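Local coordinates for protein citrate synthase (Pyrobaculum aerophilum, PDB 2IBP) that probably condenses oxaloacetate with acetyl-CoA to give citrate and free CoA in the tricarboxylic acid cycle, working as a homodimer, at residues 99-104 and 163-168; 111-116 and 159-164; 264-269 and 319-324; 275-280 and 331-336. All blocks are in the same frame, centred on the assembly; numbering follows the deposited sequence. Where two conformers were deposited one is given.

Interaction 1 of 4, residues 99-104 and 163-168; sequences EVIRNL and AYHYRF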
loop_
_atom_site.group_PDB
_atom_site.type_symbol
_atom_site.label_atom_id
_atom_site.label_comp_id
_atom_site.label_asym_id
_atom_site.label_seq_id
_atom_site.Cartn_x
_atom_site.Cartn_y
_atom_site.Cartn_z
ATOM N N GLU A 99 -7.280 -0.519 -21.535
ATOM C CA GLU A 99 -6.076 -1.053 -22.176
ATOM C C GLU A 99 -5.140 -1.657 -21.140
ATOM O O GLU A 99 -4.493 -2.669 -21.405
ATOM C CB GLU A 99 -5.379 -0.004 -23.025
ATOM C CG GLU A 99 -6.241 0.439 -24.199
ATOM C CD GLU A 99 -6.725 -0.735 -25.052
ATOM O OE1 GLU A 99 -5.881 -1.562 -25.464
ATOM O OE2 GLU A 99 -7.950 -0.838 -25.302
ATOM N N VAL A 100 -5.026 -1.022 -19.974
ATOM C CA VAL A 100 -4.215 -1.590 -18.912
ATOM C C VAL A 100 -4.746 -2.980 -18.545
ATOM O O VAL A 100 -3.994 -3.941 -18.470
ATOM C CB VAL A 100 -4.157 -0.665 -17.699
ATOM C CG1 VAL A 100 -3.596 -1.384 -16.479
ATOM C CG2 VAL A 100 -3.320 0.561 -18.056
ATOM N N ILE A 101 -6.057 -3.093 -18.349
ATOM C CA ILE A 101 -6.658 -4.399 -18.047
ATOM C C ILE A 101 -6.394 -5.416 -19.174
ATOM O O ILE A 101 -6.054 -6.575 -18.908
ATOM C CB ILE A 101 -8.172 -4.266 -17.801
ATOM C CG1 ILE A 101 -8.428 -3.383 -16.571
ATOM C CG2 ILE A 101 -8.799 -5.652 -17.565
ATOM C CD1 ILE A 101 -9.910 -2.946 -16.411
ATOM N N ARG A 102 -6.551 -4.993 -20.420
ATOM C CA ARG A 102 -6.330 -5.868 -21.575
ATOM C C ARG A 102 -4.916 -6.418 -21.541
ATOM O O ARG A 102 -4.687 -7.617 -21.744
ATOM C CB ARG A 102 -6.522 -5.088 -22.871
ATOM C CG ARG A 102 -6.428 -5.946 -24.123
ATOM C CD ARG A 102 -6.428 -5.095 -25.377
ATOM N NE ARG A 102 -7.551 -4.166 -25.406
ATOM C CZ ARG A 102 -8.752 -4.429 -25.919
ATOM N NH1 ARG A 102 -9.028 -5.617 -26.439
ATOM N NH2 ARG A 102 -9.695 -3.492 -25.885
ATOM N N ASN A 103 -3.959 -5.533 -21.286
ATOM C CA ASN A 103 -2.565 -5.966 -21.227
ATOM C C ASN A 103 -2.268 -6.946 -20.120
ATOM O O ASN A 103 -1.336 -7.735 -20.234
ATOM C CB ASN A 103 -1.625 -4.794 -21.145
ATOM C CG ASN A 103 -1.417 -4.182 -22.480
ATOM O OD1 ASN A 103 -0.907 -4.848 -23.388
ATOM N ND2 ASN A 103 -1.923 -2.977 -22.665
ATOM N N LEU A 104 -3.096 -6.928 -19.082
ATOM C CA LEU A 104 -2.946 -7.814 -17.941
ATOM C C LEU A 104 -4.005 -8.931 -17.930
ATOM O O LEU A 104 -4.186 -9.603 -16.927
ATOM C CB LEU A 104 -3.015 -6.984 -16.669
ATOM C CG LEU A 104 -1.884 -5.955 -16.538
ATOM C CD1 LEU A 104 -2.007 -5.211 -15.209
ATOM C CD2 LEU A 104 -0.564 -6.695 -16.643
ATOM N N ALA A 163 -14.986 -7.403 -13.949
ATOM C CA ALA A 163 -15.679 -8.030 -15.066
ATOM C C ALA A 163 -14.904 -7.926 -16.378
ATOM O O ALA A 163 -14.812 -8.906 -17.128
ATOM C CB ALA A 163 -17.076 -7.436 -15.230
ATOM N N TYR A 164 -14.304 -6.759 -16.654
ATOM C CA TYR A 164 -13.552 -6.589 -17.892
ATOM C C TYR A 164 -12.352 -7.523 -17.909
ATOM O O TYR A 164 -12.068 -8.161 -18.906
ATOM C CB TYR A 164 -13.065 -5.158 -18.040
ATOM C CG TYR A 164 -14.092 -4.170 -18.548
ATOM C CD1 TYR A 164 -15.444 -4.466 -18.534
ATOM C CD2 TYR A 164 -13.710 -2.885 -18.929
ATOM C CE1 TYR A 164 -16.388 -3.553 -19.003
ATOM C CE2 TYR A 164 -14.651 -1.955 -19.360
ATOM C CZ TYR A 164 -15.993 -2.297 -19.379
ATOM O OH TYR A 164 -16.954 -1.376 -19.773
ATOM N N HIS A 165 -11.710 -7.664 -16.758
ATOM C CA HIS A 165 -10.593 -8.577 -16.690
ATOM C C HIS A 165 -11.072 -9.998 -16.943
ATOM O O HIS A 165 -10.445 -10.751 -17.703
ATOM C CB HIS A 165 -9.895 -8.507 -15.357
ATOM C CG HIS A 165 -8.645 -9.312 -15.327
ATOM N ND1 HIS A 165 -8.637 -10.636 -14.960
ATOM C CD2 HIS A 165 -7.397 -9.032 -15.770
ATOM C CE1 HIS A 165 -7.415 -11.119 -15.100
ATOM N NE2 HIS A 165 -6.644 -10.168 -15.596
ATOM N N TYR A 166 -12.180 -10.374 -16.311
ATOM C CA TYR A 166 -12.728 -11.716 -16.516
ATOM C C TYR A 166 -12.946 -11.976 -18.000
ATOM O O TYR A 166 -12.500 -12.986 -18.528
ATOM C CB TYR A 166 -14.005 -11.932 -15.729
ATOM C CG TYR A 166 -14.685 -13.224 -16.091
ATOM C CD1 TYR A 166 -14.144 -14.436 -15.698
ATOM C CD2 TYR A 166 -15.821 -13.235 -16.893
ATOM C CE1 TYR A 166 -14.728 -15.627 -16.077
ATOM C CE2 TYR A 166 -16.436 -14.417 -17.236
ATOM C CZ TYR A 166 -15.871 -15.608 -16.854
ATOM O OH TYR A 166 -16.487 -16.795 -17.225
ATOM N N ARG A 167 -13.643 -11.065 -18.662
ATOM C CA ARG A 167 -13.930 -11.201 -20.086
ATOM C C ARG A 167 -12.651 -11.318 -20.900
ATOM O O ARG A 167 -12.521 -12.214 -21.723
ATOM C CB ARG A 167 -14.743 -10.005 -20.570
ATOM C CG ARG A 167 -16.072 -9.835 -19.868
ATOM C CD ARG A 167 -17.057 -10.932 -20.181
ATOM N NE ARG A 167 -17.444 -10.954 -21.595
ATOM C CZ ARG A 167 -18.384 -11.766 -22.068
ATOM N NH1 ARG A 167 -19.029 -12.584 -21.247
ATOM N NH2 ARG A 167 -18.681 -11.744 -23.348
ATOM N N PHE A 168 -11.723 -10.384 -20.704
ATOM C CA PHE A 168 -10.472 -10.439 -21.436
ATOM C C PHE A 168 -9.682 -11.706 -21.144
ATOM O O PHE A 168 -9.032 -12.240 -22.041
ATOM C CB PHE A 168 -9.585 -9.230 -21.166
ATOM C CG PHE A 168 -10.090 -7.944 -21.744
ATOM C CD1 PHE A 168 -10.505 -7.861 -23.060
ATOM C CD2 PHE A 168 -9.914 -6.771 -21.045
ATOM C CE1 PHE A 168 -10.879 -6.645 -23.612
ATOM C CE2 PHE A 168 -10.299 -5.551 -21.582
ATOM C CZ PHE A 168 -10.740 -5.488 -22.880
#

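Interaction 2 of 4, residues 111-116 and 159-164; sequences FALEAA and PTIVAY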
loop_
_atom_site.group_PDB
_atom_site.type_symbol
_atom_site.label_atom_id
_atom_site.label_comp_id
_atom_site.label_asym_id
_atom_site.label_seq_id
_atom_site.Cartn_x
_atom_site.Cartn_y
_atom_site.Cartn_z
ATOM N N PHE A 111 -3.599 -8.420 -9.720
ATOM C CA PHE A 111 -2.593 -7.516 -10.291
ATOM C C PHE A 111 -3.294 -6.516 -11.209
ATOM O O PHE A 111 -2.957 -5.332 -11.249
ATOM C CB PHE A 111 -1.550 -8.285 -11.084
ATOM C CG PHE A 111 -0.544 -8.993 -10.230
ATOM C CD1 PHE A 111 0.400 -8.267 -9.516
ATOM C CD2 PHE A 111 -0.467 -10.368 -10.229
ATOM C CE1 PHE A 111 1.378 -8.905 -8.777
ATOM C CE2 PHE A 111 0.495 -11.010 -9.478
ATOM C CZ PHE A 111 1.416 -10.279 -8.754
ATOM N N ALA A 112 -4.255 -7.014 -11.985
ATOM C CA ALA A 112 -5.024 -6.174 -12.892
ATOM C C ALA A 112 -5.789 -5.132 -12.105
ATOM O O ALA A 112 -5.876 -3.981 -12.539
ATOM C CB ALA A 112 -5.987 -7.013 -13.742
ATOM N N LEU A 113 -6.384 -5.530 -10.977
ATOM C CA LEU A 113 -7.110 -4.572 -10.139
ATOM C C LEU A 113 -6.169 -3.483 -9.659
ATOM O O LEU A 113 -6.508 -2.303 -9.729
ATOM C CB LEU A 113 -7.762 -5.222 -8.927
ATOM C CG LEU A 113 -9.221 -5.631 -9.120
ATOM C CD1 LEU A 113 -9.367 -6.693 -10.210
ATOM C CD2 LEU A 113 -9.777 -6.119 -7.794
ATOM N N GLU A 114 -5.017 -3.877 -9.117
ATOM C CA GLU A 114 -4.059 -2.893 -8.602
ATOM C C GLU A 114 -3.688 -1.896 -9.686
ATOM O O GLU A 114 -3.760 -0.688 -9.476
ATOM C CB GLU A 114 -2.754 -3.556 -8.146
ATOM C CG GLU A 114 -2.826 -4.385 -6.903
ATOM C CD GLU A 114 -1.465 -4.944 -6.534
ATOM O OE1 GLU A 114 -0.479 -4.165 -6.495
ATOM O OE2 GLU A 114 -1.372 -6.168 -6.317
ATOM N N ALA A 115 -3.285 -2.409 -10.847
ATOM C CA ALA A 115 -2.846 -1.559 -11.951
ATOM C C ALA A 115 -3.992 -0.731 -12.546
ATOM O O ALA A 115 -3.832 0.451 -12.846
ATOM C CB ALA A 115 -2.176 -2.405 -13.039
ATOM N N ALA A 116 -5.163 -1.349 -12.682
ATOM C CA ALA A 116 -6.319 -0.662 -13.246
ATOM C C ALA A 116 -6.803 0.486 -12.354
ATOM O O ALA A 116 -7.164 1.559 -12.839
ATOM C CB ALA A 116 -7.468 -1.665 -13.495
ATOM N N PRO A 159 -16.502 -3.111 -9.900
ATOM C CA PRO A 159 -17.038 -4.274 -10.621
ATOM C C PRO A 159 -16.713 -4.272 -12.102
ATOM O O PRO A 159 -16.600 -5.330 -12.717
ATOM C CB PRO A 159 -18.552 -4.152 -10.404
ATOM C CG PRO A 159 -18.681 -3.315 -9.163
ATOM C CD PRO A 159 -17.579 -2.323 -9.277
ATOM N N THR A 160 -16.596 -3.093 -12.690
ATOM C CA THR A 160 -16.279 -3.000 -14.108
ATOM C C THR A 160 -14.870 -3.535 -14.358
ATOM O O THR A 160 -14.617 -4.256 -15.324
ATOM C CB THR A 160 -16.426 -1.555 -14.603
ATOM O OG1 THR A 160 -17.651 -1.013 -14.098
ATOM C CG2 THR A 160 -16.426 -1.503 -16.125
ATOM N N ILE A 161 -13.951 -3.137 -13.495
ATOM C CA ILE A 161 -12.573 -3.586 -13.604
ATOM C C ILE A 161 -12.526 -5.117 -13.524
ATOM O O ILE A 161 -11.921 -5.781 -14.374
ATOM C CB ILE A 161 -11.707 -2.982 -12.499
ATOM C CG1 ILE A 161 -11.591 -1.467 -12.677
ATOM C CG2 ILE A 161 -10.300 -3.609 -12.529
ATOM C CD1 ILE A 161 -10.817 -0.789 -11.575
ATOM N N VAL A 162 -13.172 -5.670 -12.514
ATOM C CA VAL A 162 -13.212 -7.114 -12.320
ATOM C C VAL A 162 -13.797 -7.833 -13.528
ATOM O O VAL A 162 -13.212 -8.788 -14.051
ATOM C CB VAL A 162 -13.971 -7.460 -11.033
ATOM C CG1 VAL A 162 -14.146 -8.982 -10.884
ATOM C CG2 VAL A 162 -13.270 -6.841 -9.811
ATOM N N ALA A 163 -14.986 -7.403 -13.949
ATOM C CA ALA A 163 -15.679 -8.030 -15.066
ATOM C C ALA A 163 -14.904 -7.926 -16.378
ATOM O O ALA A 163 -14.812 -8.906 -17.128
ATOM C CB ALA A 163 -17.076 -7.436 -15.230
ATOM N N TYR A 164 -14.304 -6.759 -16.654
ATOM C CA TYR A 164 -13.552 -6.589 -17.892
ATOM C C TYR A 164 -12.352 -7.523 -17.909
ATOM O O TYR A 164 -12.068 -8.161 -18.906
ATOM C CB TYR A 164 -13.065 -5.158 -18.040
ATOM C CG TYR A 164 -14.092 -4.170 -18.548
ATOM C CD1 TYR A 164 -15.444 -4.466 -18.534
ATOM C CD2 TYR A 164 -13.710 -2.885 -18.929
ATOM C CE1 TYR A 164 -16.388 -3.553 -19.003
ATOM C CE2 TYR A 164 -14.651 -1.955 -19.360
ATOM C CZ TYR A 164 -15.993 -2.297 -19.379
ATOM O OH TYR A 164 -16.954 -1.376 -19.773
#

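Interaction 3 of 4, residues 264-269 and 319-324; sequences GTPAKA and LFAIAS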
loop_
_atom_site.group_PDB
_atom_site.type_symbol
_atom_site.label_atom_id
_atom_site.label_comp_id
_atom_site.label_asym_id
_atom_site.label_seq_id
_atom_site.Cartn_x
_atom_site.Cartn_y
_atom_site.Cartn_z
ATOM N N GLY A 264 -16.358 -34.578 -0.524
ATOM C CA GLY A 264 -17.281 -35.277 -1.413
ATOM C C GLY A 264 -18.559 -35.836 -0.831
ATOM O O GLY A 264 -19.599 -35.819 -1.485
ATOM N N THR A 265 -18.495 -36.316 0.402
ATOM C CA THR A 265 -19.651 -36.934 1.037
ATOM C C THR A 265 -19.941 -36.341 2.408
ATOM O O THR A 265 -19.066 -36.288 3.261
ATOM C CB THR A 265 -19.490 -38.465 1.176
ATOM O OG1 THR A 265 -20.537 -38.983 2.009
ATOM C CG2 THR A 265 -18.172 -38.817 1.790
ATOM N N PRO A 266 -21.178 -35.858 2.615
ATOM C CA PRO A 266 -21.578 -35.331 3.922
ATOM C C PRO A 266 -21.416 -36.340 5.067
ATOM O O PRO A 266 -21.346 -35.934 6.232
ATOM C CB PRO A 266 -23.051 -34.967 3.729
ATOM C CG PRO A 266 -23.217 -34.797 2.261
ATOM C CD PRO A 266 -22.247 -35.719 1.605
ATOM N N ALA A 267 -21.430 -37.637 4.739
ATOM C CA ALA A 267 -21.264 -38.704 5.734
ATOM C C ALA A 267 -19.961 -38.563 6.543
ATOM O O ALA A 267 -19.860 -39.071 7.672
ATOM C CB ALA A 267 -21.296 -40.061 5.043
ATOM N N LYS A 268 -18.970 -37.886 5.964
ATOM C CA LYS A 268 -17.695 -37.684 6.627
ATOM C C LYS A 268 -17.688 -36.541 7.636
ATOM O O LYS A 268 -16.722 -36.373 8.381
ATOM C CB LYS A 268 -16.604 -37.417 5.612
ATOM C CG LYS A 268 -16.237 -38.568 4.710
ATOM C CD LYS A 268 -15.236 -38.045 3.718
ATOM C CE LYS A 268 -14.741 -39.055 2.739
ATOM N NZ LYS A 268 -13.836 -38.358 1.763
ATOM N N ALA A 269 -18.776 -35.784 7.705
ATOM C CA ALA A 269 -18.828 -34.627 8.598
ATOM C C ALA A 269 -18.434 -34.946 10.048
ATOM O O ALA A 269 -17.601 -34.258 10.653
ATOM C CB ALA A 269 -20.198 -33.992 8.545
ATOM N N LEU A 319 -22.030 -29.141 -2.356
ATOM C CA LEU A 319 -21.315 -28.208 -1.507
ATOM C C LEU A 319 -22.160 -27.788 -0.314
ATOM O O LEU A 319 -21.696 -27.780 0.827
ATOM C CB LEU A 319 -20.936 -26.968 -2.318
ATOM C CG LEU A 319 -20.002 -27.218 -3.495
ATOM C CD1 LEU A 319 -19.731 -25.893 -4.209
ATOM C CD2 LEU A 319 -18.697 -27.849 -2.992
ATOM N N PHE A 320 -23.425 -27.479 -0.554
ATOM C CA PHE A 320 -24.275 -27.030 0.539
ATOM C C PHE A 320 -24.562 -28.181 1.528
ATOM O O PHE A 320 -24.533 -28.008 2.745
ATOM C CB PHE A 320 -25.561 -26.409 0.002
ATOM C CG PHE A 320 -26.376 -25.757 1.050
ATOM C CD1 PHE A 320 -26.029 -24.497 1.514
ATOM C CD2 PHE A 320 -27.458 -26.407 1.622
ATOM C CE1 PHE A 320 -26.756 -23.896 2.513
ATOM C CE2 PHE A 320 -28.182 -25.815 2.632
ATOM C CZ PHE A 320 -27.833 -24.547 3.070
ATOM N N ALA A 321 -24.782 -29.372 0.981
ATOM C CA ALA A 321 -25.031 -30.561 1.799
ATOM C C ALA A 321 -23.830 -30.868 2.693
ATOM O O ALA A 321 -23.983 -31.128 3.894
ATOM C CB ALA A 321 -25.323 -31.757 0.901
ATOM N N ILE A 322 -22.634 -30.806 2.106
ATOM C CA ILE A 322 -21.402 -31.077 2.838
ATOM C C ILE A 322 -21.163 -30.010 3.901
ATOM O O ILE A 322 -20.928 -30.324 5.076
ATOM C CB ILE A 322 -20.213 -31.189 1.884
ATOM C CG1 ILE A 322 -20.390 -32.395 0.948
ATOM C CG2 ILE A 322 -18.887 -31.291 2.653
ATOM C CD1 ILE A 322 -19.409 -32.430 -0.210
ATOM N N ALA A 323 -21.231 -28.737 3.495
ATOM C CA ALA A 323 -21.064 -27.647 4.439
ATOM C C ALA A 323 -22.088 -27.710 5.569
ATOM O O ALA A 323 -21.757 -27.540 6.743
ATOM C CB ALA A 323 -21.140 -26.309 3.730
ATOM N N SER A 324 -23.347 -27.990 5.238
ATOM C CA SER A 324 -24.397 -28.104 6.254
ATOM C C SER A 324 -24.136 -29.230 7.268
ATOM O O SER A 324 -24.318 -29.054 8.471
ATOM C CB SER A 324 -25.753 -28.330 5.593
ATOM O OG SER A 324 -26.164 -27.171 4.898
#

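Interaction 4 of 4, residues 275-280 and 331-336; sequences AATKPG and LSHPYF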
loop_
_atom_site.group_PDB
_atom_site.type_symbol
_atom_site.label_atom_id
_atom_site.label_comp_id
_atom_site.label_asym_id
_atom_site.label_seq_id
_atom_site.Cartn_x
_atom_site.Cartn_y
_atom_site.Cartn_z
ATOM N N ALA A 275 -11.930 -35.039 14.198
ATOM C CA ALA A 275 -10.501 -34.934 13.936
ATOM C C ALA A 275 -9.988 -33.527 14.223
ATOM O O ALA A 275 -8.841 -33.352 14.620
ATOM C CB ALA A 275 -10.194 -35.300 12.495
ATOM N N ALA A 276 -10.843 -32.529 14.008
ATOM C CA ALA A 276 -10.463 -31.134 14.220
ATOM C C ALA A 276 -10.320 -30.784 15.700
ATOM O O ALA A 276 -9.748 -29.747 16.038
ATOM C CB ALA A 276 -11.481 -30.205 13.549
ATOM N N THR A 277 -10.847 -31.633 16.581
ATOM C CA THR A 277 -10.737 -31.397 18.021
ATOM C C THR A 277 -9.436 -31.962 18.609
ATOM O O THR A 277 -9.263 -31.978 19.830
ATOM C CB THR A 277 -11.930 -31.995 18.783
ATOM O OG1 THR A 277 -11.873 -33.426 18.736
ATOM C CG2 THR A 277 -13.245 -31.509 18.186
ATOM N N LYS A 278 -8.522 -32.395 17.740
ATOM C CA LYS A 278 -7.239 -32.969 18.159
ATOM C C LYS A 278 -6.077 -32.249 17.476
ATOM O O LYS A 278 -6.197 -31.836 16.323
ATOM C CB LYS A 278 -7.161 -34.447 17.761
ATOM C CG LYS A 278 -8.254 -35.340 18.312
ATOM C CD LYS A 278 -8.078 -36.755 17.775
ATOM C CE LYS A 278 -9.178 -37.694 18.240
ATOM N NZ LYS A 278 -10.523 -37.292 17.748
ATOM N N PRO A 279 -4.932 -32.133 18.172
ATOM C CA PRO A 279 -3.755 -31.504 17.582
ATOM C C PRO A 279 -2.922 -32.523 16.800
ATOM O O PRO A 279 -2.464 -33.503 17.385
ATOM C CB PRO A 279 -2.979 -31.013 18.805
ATOM C CG PRO A 279 -3.331 -31.983 19.892
ATOM C CD PRO A 279 -4.690 -32.562 19.563
ATOM N N GLY A 280 -2.734 -32.317 15.498
ATOM C CA GLY A 280 -3.282 -31.169 14.782
ATOM C C GLY A 280 -2.973 -31.264 13.297
ATOM O O GLY A 280 -1.818 -31.112 12.900
ATOM N N LEU A 331 -21.648 -27.322 15.519
ATOM C CA LEU A 331 -22.556 -26.693 16.479
ATOM C C LEU A 331 -23.004 -27.618 17.617
ATOM O O LEU A 331 -23.400 -27.144 18.686
ATOM C CB LEU A 331 -23.785 -26.134 15.756
ATOM C CG LEU A 331 -23.529 -25.010 14.746
ATOM C CD1 LEU A 331 -24.832 -24.607 14.066
ATOM C CD2 LEU A 331 -22.891 -23.811 15.431
ATOM N N SER A 332 -22.941 -28.928 17.391
ATOM C CA SER A 332 -23.375 -29.907 18.393
ATOM C C SER A 332 -22.220 -30.495 19.197
ATOM O O SER A 332 -22.440 -31.200 20.179
ATOM C CB SER A 332 -24.136 -31.047 17.715
ATOM O OG SER A 332 -23.291 -31.789 16.846
ATOM N N HIS A 333 -20.992 -30.229 18.770
ATOM C CA HIS A 333 -19.815 -30.768 19.440
ATOM C C HIS A 333 -19.449 -29.799 20.560
ATOM O O HIS A 333 -19.089 -28.655 20.287
ATOM C CB HIS A 333 -18.657 -30.881 18.454
ATOM C CG HIS A 333 -17.586 -31.838 18.877
ATOM N ND1 HIS A 333 -17.290 -32.982 18.166
ATOM C CD2 HIS A 333 -16.780 -31.853 19.966
ATOM C CE1 HIS A 333 -16.317 -33.637 18.775
ATOM N NE2 HIS A 333 -15.994 -32.976 19.874
ATOM N N PRO A 334 -19.451 -30.277 21.816
ATOM C CA PRO A 334 -19.192 -29.411 22.974
ATOM C C PRO A 334 -17.878 -28.646 22.856
ATOM O O PRO A 334 -17.803 -27.470 23.218
ATOM C CB PRO A 334 -19.135 -30.399 24.150
ATOM C CG PRO A 334 -18.858 -31.739 23.528
ATOM C CD PRO A 334 -19.545 -31.699 22.202
ATOM N N TYR A 335 -16.860 -29.324 22.344
ATOM C CA TYR A 335 -15.541 -28.742 22.154
ATOM C C TYR A 335 -15.587 -27.364 21.509
ATOM O O TYR A 335 -15.000 -26.414 22.013
ATOM C CB TYR A 335 -14.717 -29.649 21.259
ATOM C CG TYR A 335 -13.343 -29.136 20.949
ATOM C CD1 TYR A 335 -13.098 -28.406 19.792
ATOM C CD2 TYR A 335 -12.268 -29.410 21.792
ATOM C CE1 TYR A 335 -11.828 -27.947 19.485
ATOM C CE2 TYR A 335 -10.990 -28.959 21.489
ATOM C CZ TYR A 335 -10.776 -28.231 20.333
ATOM O OH TYR A 335 -9.518 -27.768 20.020
ATOM N N PHE A 336 -16.268 -27.269 20.374
ATOM C CA PHE A 336 -16.331 -26.009 19.638
ATOM C C PHE A 336 -17.116 -24.952 20.391
ATOM O O PHE A 336 -16.704 -23.793 20.449
ATOM C CB PHE A 336 -16.899 -26.243 18.234
ATOM C CG PHE A 336 -16.025 -27.107 17.376
ATOM C CD1 PHE A 336 -16.130 -28.488 17.429
ATOM C CD2 PHE A 336 -15.042 -26.553 16.582
ATOM C CE1 PHE A 336 -15.304 -29.285 16.664
ATOM C CE2 PHE A 336 -14.216 -27.349 15.810
ATOM C CZ PHE A 336 -14.339 -28.718 15.865
#

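Interaction 1 of 4, residues 99-104 and 163-168
Ile101 drives its CG2 methyl onto the backbone of His165, where the closest approach, to His165 CA, is 3.5 Å. With CG2 anti to the backbone N, this branch points at the neighbouring helix, while CD1 reaches the CB of Tyr164. CG2 also meets the Phe168 ring at its edge, in plane, with CD2 at 3.8 Å. These apolar touches form the tight, buried side, where the axes of the two helical segments approach to 9.2 Å and cross at -42°. One polar bond lies there too: His165 NE2 donates to Leu104 O over 2.9 Å, the acceptor near the imidazole plane but the donor 38° above the carbonyl plane. Leu104 is the first residue past the helix, so the ring bonds to a carbonyl at the helix end; its other nitrogen, ND1, is hydrogen-bonded to Tyr362 OH. An alanine in place of His165 would probably leave both Leu104 O and the Tyr362 hydroxyl without this partner and open a gap where the imidazole lay.

The looser side faces solvent. There, in the conformer described, one of two for this residue, the Arg102 guanidinium crosses Phe168 with planes 52° apart, NH1 standing 3.5 Å from CE1, and Arg102 CA makes an off-centre CH-pi contact with the ring. In the same conformer NH2 of Arg102 is bridged to Glu99 OE2 at 3.2 Å.

The contact packs helix 95-103 against the end of helix 141-169; helix 109-123 adjoins both through Ala112, Ala115 and Ala116, and Tyr123 of the second subunit reaches Leu104.

Interaction 2 of 4, residues 111-116 and 159-164
Leu113 and Ala116 meet Ile161 and Val162 mainly through methyl groups, and no hydrogen bond passes between the segments. The closest of these apolar contacts is Ala116 CB to Ile161 CG2, at 3.6 Å. Ile161 CD1 reaches the same alanine carbon at 4.0 Å, so both ends of the branched side chain rest on one small residue. The torsion about CA-CB puts CG2 anti to the backbone N (chi1 -66°); CG2 and, through the extended chi2, CD1 both bear on Ala116 CB from the Ile161 side.

A second apolar group centres on Leu113. Its CD1 touches two methyls, 3.9 Å from Val162 CG2 and 4.0 Å from Ile161 CG2, and its CD2 stands 4.1 Å from the same Val162 methyl. Ile161 CG2 is therefore shared, touching Ala116 and Leu113 together.

This is helix-on-helix packing in the largely helical citrate synthase fold. The segment axes approach to 9.8 Å with their directions 134° apart, a steeply inclined antiparallel crossing, and the nearest CA atoms, those of Leu113 and Ile161, are 6.5 Å apart. All five touching residues are buried.

Contact with the peptide backbone is slight: Ile161 CG2 comes within 4.4 Å of Ala112 O. Polar groups turn to other partners, Thr160 OG1 bonding to Arg91 O and Glu114 OE2 to Ser235 OG of the second subunit. Helix 363-382 adds to the apolar surroundings, with Ala368 against Leu113 and both Pro365 and Met369 against Val162, while Phe111 and Ala115 pack on Ala118 of the second subunit.

Interaction 3 of 4, residues 264-269 and 319-324
A small apolar surface contact joins the loop between helices 252-263 and 269-276 to the first turns of helix 319-332. It brings the backbones close, since the CA atoms of Pro266 and Ile322 lie only 4.4 Å apart, and it contains no hydrogen bond between the segments.

Ile322 is the buried member. Its CD1 is pressed against the peptide following Gly264, 3.6 Å from Gly264 C, while its CG1 stands 3.9 Å from Pro266 CD. CG1 anti to the carbonyl carbon (chi1 -64°) lies beside Pro266, and the extended chi2 carries CD1 on to Gly264; the isoleucine and proline side chains cross at about a right angle. Farther along the proline ring, CG touches Ala321 CB at 3.9 Å. An alanine in place of Ile322 would probably open a gap beneath the Gly264 peptide and the flank of Pro266, leaving this loop less firmly packed on the helix.

Gly264, the first residue past helix 252-263, has a positive phi of 73°, and Thr265 OG1 accepts from Ala267 N at 3.2 Å, an ST turn that includes Pro266.

Around the contact, Tyr260 of helix 252-263 packs on Ile322, and Asp315 accepts bonds from the N-H groups of Phe320 and Ala321 at the start of helix 319-332. Further along that helix, Ala325 touches Pro266 and Ala269, so the loop and the first residue of helix 269-276 lie along one side of it.

Interaction 4 of 4, residues 275-280 and 331-336
A cluster of three aromatic rings around one threonine methyl packs the C-terminal end of helix 269-276 against the junction of helices 319-332 and 334-338. Thr277, in the turn that follows helix 269-276, supplies the methyl. Its CG2 stands over one face of the His333 ring, 3.9 Å from the centroid and 24° off the normal, which meets the geometry of a CH-pi contact. It also comes within 3.4 Å of Phe336 CE1, approaching that ring obliquely.

Tyr335 uses a different part of the residue. Thr277 CB lies over the centre of the phenol ring, 3.8 Å from its centroid and only 9° off the normal, while CG2 is nearer the rim at 3.5 Å from CD1. The Thr277 torsion places the methyl: OG1 sits between the backbone N and the carbonyl carbon (chi1 69°), and CG2, anti to the carbonyl carbon, enters the cluster. The hydroxyl is bonded to Glu274 O, one turn back, which helps fix the rotation of the side chain.

Ala276 adds a lesser contact, its CB meeting the edge of Phe336 in plane at 4.0 Å from CZ. The rings also touch one another: Tyr335 CD1 lies over the centre of Phe336, and His333 CG is at its edge.

His333 occupies the N-cap position of helix 334-338, so the cluster forms where the chain turns between two helices. Val273 of helix 269-276 packs on both His333 and Phe336, and Leu284 and Leu341 from loops close around Phe336.

In the fold
Interactions 1 and 2 form one buried neighbourhood, their centres 7 Å apart: both use helix 141-169, against the successive helices 95-103 and 109-123, and both touch the second subunit. Interactions 3 and 4 are surface contacts, with centres about 17 Å apart and no direct touch, in which the start of helix 319-332, and the junction after it with helix 334-338, meet the loop before helix 269-276 and that helix's far end. Their segments alternate along the chain. Chemistry follows place: interaction 2 is purely aliphatic, interaction 1 adds a histidine bond and a charged group at the solvent side, interaction 3 sets a proline loop on isoleucine, and interaction 4 relies on aromatic faces.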